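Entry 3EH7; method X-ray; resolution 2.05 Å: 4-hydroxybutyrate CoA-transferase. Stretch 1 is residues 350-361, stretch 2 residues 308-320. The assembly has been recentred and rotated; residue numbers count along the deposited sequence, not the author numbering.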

# COMPACT_ATOMS: atom_id res chain seq x y z
N TRP A 350 -8.67 -1.17 6.46
CA TRP A 350 -8.70 -2.00 7.68
C TRP A 350 -9.68 -1.54 8.75
O TRP A 350 -9.81 -2.17 9.77
CB TRP A 350 -7.30 -2.14 8.26
CG TRP A 350 -6.38 -2.93 7.39
CD1 TRP A 350 -6.72 -3.93 6.54
CD2 TRP A 350 -4.96 -2.79 7.30
NE1 TRP A 350 -5.60 -4.42 5.93
CE2 TRP A 350 -4.51 -3.75 6.38
CE3 TRP A 350 -4.03 -1.95 7.92
CZ2 TRP A 350 -3.16 -3.90 6.05
CZ3 TRP A 350 -2.68 -2.10 7.60
CH2 TRP A 350 -2.27 -3.06 6.64
N SER A 351 -10.36 -0.42 8.53
CA SER A 351 -11.35 0.09 9.47
C SER A 351 -12.58 -0.77 9.33
O SER A 351 -12.98 -1.08 8.21
CB SER A 351 -11.75 1.52 9.12
OG SER A 351 -12.80 2.00 9.97
N LYS A 352 -13.20 -1.11 10.46
CA LYS A 352 -14.49 -1.80 10.44
C LYS A 352 -15.51 -0.97 9.66
O LYS A 352 -15.70 0.21 9.96
CB LYS A 352 -14.98 -2.07 11.86
CG LYS A 352 -16.32 -2.87 11.89
CD LYS A 352 -16.80 -3.14 13.30
CE LYS A 352 -18.23 -3.76 13.31
NZ LYS A 352 -19.31 -2.89 13.96
N ASN A 353 -16.09 -1.58 8.63
CA ASN A 353 -17.00 -0.92 7.69
C ASN A 353 -16.39 0.33 7.05
O ASN A 353 -17.10 1.26 6.70
CB ASN A 353 -18.33 -0.59 8.38
CG ASN A 353 -19.34 0.08 7.46
OD1 ASN A 353 -19.43 -0.22 6.26
ND2 ASN A 353 -20.11 1.03 8.01
N GLY A 354 -15.06 0.36 6.90
CA GLY A 354 -14.38 1.48 6.28
C GLY A 354 -14.62 1.65 4.78
O GLY A 354 -14.94 0.68 4.07
N LYS A 355 -14.49 2.90 4.30
CA LYS A 355 -14.71 3.27 2.90
C LYS A 355 -13.68 4.31 2.55
O LYS A 355 -13.42 5.14 3.36
CB LYS A 355 -16.07 3.97 2.72
CG LYS A 355 -17.25 3.19 3.27
CD LYS A 355 -18.60 3.79 2.85
CE LYS A 355 -19.68 3.15 3.69
NZ LYS A 355 -21.07 3.60 3.39
N SER A 356 -13.10 4.25 1.36
CA SER A 356 -12.41 5.39 0.85
C SER A 356 -13.04 5.79 -0.47
O SER A 356 -13.50 4.95 -1.27
CB SER A 356 -10.92 5.14 0.68
OG SER A 356 -10.65 4.35 -0.41
N ILE A 357 -13.05 7.09 -0.66
CA ILE A 357 -13.68 7.72 -1.80
C ILE A 357 -12.67 8.62 -2.50
O ILE A 357 -12.00 9.43 -1.86
CB ILE A 357 -14.89 8.60 -1.36
CG1 ILE A 357 -15.92 7.73 -0.64
CG2 ILE A 357 -15.50 9.34 -2.57
CD1 ILE A 357 -16.86 8.49 0.26
N MSE A 358 -12.56 8.44 -3.80
CA MSE A 358 -11.85 9.38 -4.68
C MSE A 358 -12.97 10.24 -5.34
O MSE A 358 -13.68 9.76 -6.19
CB MSE A 358 -11.05 8.63 -5.72
CG MSE A 358 -9.84 7.83 -5.13
SE MSE A 358 -8.56 9.10 -4.36
CE MSE A 358 -7.54 7.84 -3.31
N ALA A 359 -13.11 11.47 -4.87
CA ALA A 359 -14.16 12.41 -5.28
C ALA A 359 -13.54 13.47 -6.19
O ALA A 359 -12.65 14.26 -5.77
CB ALA A 359 -14.77 13.07 -4.05
N ILE A 360 -13.98 13.45 -7.44
CA ILE A 360 -13.36 14.29 -8.46
C ILE A 360 -14.40 14.83 -9.43
O ILE A 360 -15.42 14.16 -9.68
CB ILE A 360 -12.29 13.52 -9.26
CG1 ILE A 360 -12.84 12.18 -9.75
CG2 ILE A 360 -11.07 13.28 -8.38
CD1 ILE A 360 -12.04 11.61 -10.85
N PRO A 361 -14.16 16.04 -9.97
CA PRO A 361 -14.90 16.52 -11.12
C PRO A 361 -14.62 15.56 -12.27
O PRO A 361 -13.51 15.05 -12.39
CB PRO A 361 -14.27 17.88 -11.40
CG PRO A 361 -13.50 18.23 -10.24
CD PRO A 361 -13.12 16.99 -9.56
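Stretch 2, residues 308-320: DNMVSINSCIEID

Stretch 2 lies alongside stretch 1 as a neighbouring parallel β-strand, held by a ladder of backbone hydrogen bonds and extended at both ends by further bonds that involve side chains. The strands 310-314 and 355-359 run in the same direction; the angle between their directions is 14° and their axes approach to 4.7 Å. Residues pair in simple register, Lys355 with Val311, Ser356 with Ser312, Ile357 with Ile313 and Met358 with Asn314, with CA atoms 4.6 to 5.2 Å apart.

Parallel pairing has a characteristic signature: a residue on one strand bonds through both its N and its O to two residues that flank its partner on the other. Lys355 illustrates it, its N donating to Met310 O (2.9 Å) while its O accepts from Ser312 N (3.1 Å). Ile357 repeats the pattern two residues on, from Ile357 N to Ser312 O (2.8 Å) and from Asn314 N to Ile357 O (3.1 Å), and Ala359 N closes the series on Asn314 O (2.8 Å). Short CA-H...O contacts accompany the ladder, among them Met358 CA to Asn314 O at 3.3 Å.

Just before strand 355-359, a type II turn from Ser351 to Gly354, closed by Gly354 N to Ser351 O (2.8 Å), offers two acceptors and a donor to stretch 2. Asn309, with positive phi and psi (58/47), donates from its N to Lys352 O (2.7 Å), and Met310 N donates to Ser351 OG (3.0 Å). The CA-to-CB bond of Asn309 points away from stretch 1, yet the end of its side chain comes back within reach, so that Asn353 ND2 donates to Asn309 OD1 at 3.0 Å. A water also bridges this region, donating to Met310 O (3.0 Å) and to Asn353 O (2.8 Å).

Because side chains alternate along a strand, successive pairs fall on opposite faces of the sheet. On one, Ile357 CD1 packs against Val311 CG1 (3.7 Å) and Ile313 CG1 (4.2 Å). On the other, Ser356 CB meets Ser312 CB at 4.1 Å, and the selenium of selenomethionine Met358, SE, lies 4.3 Å from Asn314 CB.

Beyond the last bridge, a side chain takes over from the backbone: Ser315 OG donates to Ala359 O at 2.7 Å. Apolar contact then continues through Ile360, whose CG2 lies 3.7 Å from Cys316 SG and whose CD1 reaches Ile319 CG2 at 4.1 Å, carrying the interface into the following strand, 318-320.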

# COMPACT_ATOMS: atom_id res chain seq x y z
N ASP A 308 -13.31 2.84 14.05
CA ASP A 308 -14.37 2.18 13.26
C ASP A 308 -15.07 3.16 12.32
O ASP A 308 -15.13 4.35 12.61
CB ASP A 308 -15.42 1.56 14.14
CG ASP A 308 -14.92 0.34 14.87
OD1 ASP A 308 -13.76 -0.03 14.70
OD2 ASP A 308 -15.73 -0.25 15.61
N ASN A 309 -15.62 2.61 11.23
CA ASN A 309 -16.44 3.36 10.27
C ASN A 309 -15.73 4.56 9.64
O ASN A 309 -16.31 5.65 9.53
CB ASN A 309 -17.76 3.76 10.93
CG ASN A 309 -18.52 2.58 11.47
OD1 ASN A 309 -18.99 1.75 10.70
ND2 ASN A 309 -18.68 2.50 12.80
N MSE A 310 -14.50 4.34 9.19
CA MSE A 310 -13.75 5.38 8.51
C MSE A 310 -14.43 5.67 7.19
O MSE A 310 -14.88 4.76 6.49
CB MSE A 310 -12.28 4.99 8.23
CG MSE A 310 -11.34 5.10 9.37
SE MSE A 310 -11.08 6.84 10.10
CE MSE A 310 -10.72 7.78 8.49
N VAL A 311 -14.52 6.96 6.88
CA VAL A 311 -14.81 7.41 5.53
C VAL A 311 -13.73 8.42 5.21
O VAL A 311 -13.61 9.46 5.86
CB VAL A 311 -16.21 8.04 5.36
CG1 VAL A 311 -16.36 8.52 3.93
CG2 VAL A 311 -17.31 7.03 5.70
N SER A 312 -12.93 8.06 4.21
CA SER A 312 -11.85 8.89 3.74
C SER A 312 -12.28 9.50 2.40
O SER A 312 -12.73 8.78 1.53
CB SER A 312 -10.58 8.04 3.62
OG SER A 312 -9.67 8.67 2.76
N ILE A 313 -12.18 10.83 2.27
CA ILE A 313 -12.50 11.55 1.03
C ILE A 313 -11.29 12.33 0.55
O ILE A 313 -10.75 13.19 1.25
CB ILE A 313 -13.69 12.56 1.17
CG1 ILE A 313 -14.92 11.91 1.79
CG2 ILE A 313 -14.05 13.16 -0.19
CD1 ILE A 313 -16.07 12.91 2.14
N ASN A 314 -10.86 12.01 -0.67
CA ASN A 314 -9.75 12.69 -1.31
C ASN A 314 -10.03 12.88 -2.80
O ASN A 314 -10.90 12.22 -3.37
CB ASN A 314 -8.45 11.89 -1.12
CG ASN A 314 -8.07 11.73 0.36
OD1 ASN A 314 -7.60 12.67 1.02
ND2 ASN A 314 -8.29 10.56 0.87
N SER A 315 -9.29 13.78 -3.43
CA SER A 315 -9.37 14.00 -4.87
C SER A 315 -8.07 13.60 -5.51
O SER A 315 -7.08 13.32 -4.82
CB SER A 315 -9.65 15.46 -5.14
OG SER A 315 -10.86 15.78 -4.52
N CYS A 316 -8.08 13.52 -6.84
CA CYS A 316 -6.87 13.20 -7.60
C CYS A 316 -6.94 13.92 -8.96
O CYS A 316 -7.94 14.58 -9.26
CB CYS A 316 -6.76 11.69 -7.72
SG CYS A 316 -8.14 11.01 -8.59
N ILE A 317 -5.90 13.82 -9.77
CA ILE A 317 -5.84 14.48 -11.09
C ILE A 317 -6.54 13.62 -12.12
O ILE A 317 -7.31 14.12 -12.95
CB ILE A 317 -4.36 14.70 -11.55
CG1 ILE A 317 -3.62 15.57 -10.55
CG2 ILE A 317 -4.26 15.29 -12.99
CD1 ILE A 317 -4.31 16.89 -10.19
N GLU A 318 -6.24 12.32 -12.12
CA GLU A 318 -6.89 11.42 -13.08
C GLU A 318 -6.94 10.00 -12.55
O GLU A 318 -6.16 9.62 -11.65
CB GLU A 318 -6.22 11.47 -14.46
CG GLU A 318 -4.80 10.96 -14.47
CD GLU A 318 -4.07 11.09 -15.82
OE1 GLU A 318 -4.68 11.44 -16.86
OE2 GLU A 318 -2.85 10.79 -15.82
N ILE A 319 -7.87 9.24 -13.10
CA ILE A 319 -8.02 7.81 -12.83
C ILE A 319 -8.26 7.10 -14.15
O ILE A 319 -9.03 7.57 -15.01
CB ILE A 319 -9.12 7.52 -11.79
CG1 ILE A 319 -9.30 6.00 -11.63
CG2 ILE A 319 -10.45 8.07 -12.22
CD1 ILE A 319 -9.99 5.61 -10.38
N ASP A 320 -7.54 6.00 -14.36
CA ASP A 320 -7.68 5.28 -15.60
C ASP A 320 -8.77 4.24 -15.48
O ASP A 320 -9.32 4.03 -14.40
CB ASP A 320 -6.35 4.74 -16.15
CG ASP A 320 -5.82 3.52 -15.42
OD1 ASP A 320 -6.50 2.95 -14.54
OD2 ASP A 320 -4.67 3.14 -15.74
O HOH W 1 -12.00 -0.53 13.01
O HOH W 2 -17.75 4.01 6.70
O HOH W 3 -9.96 8.48 -0.27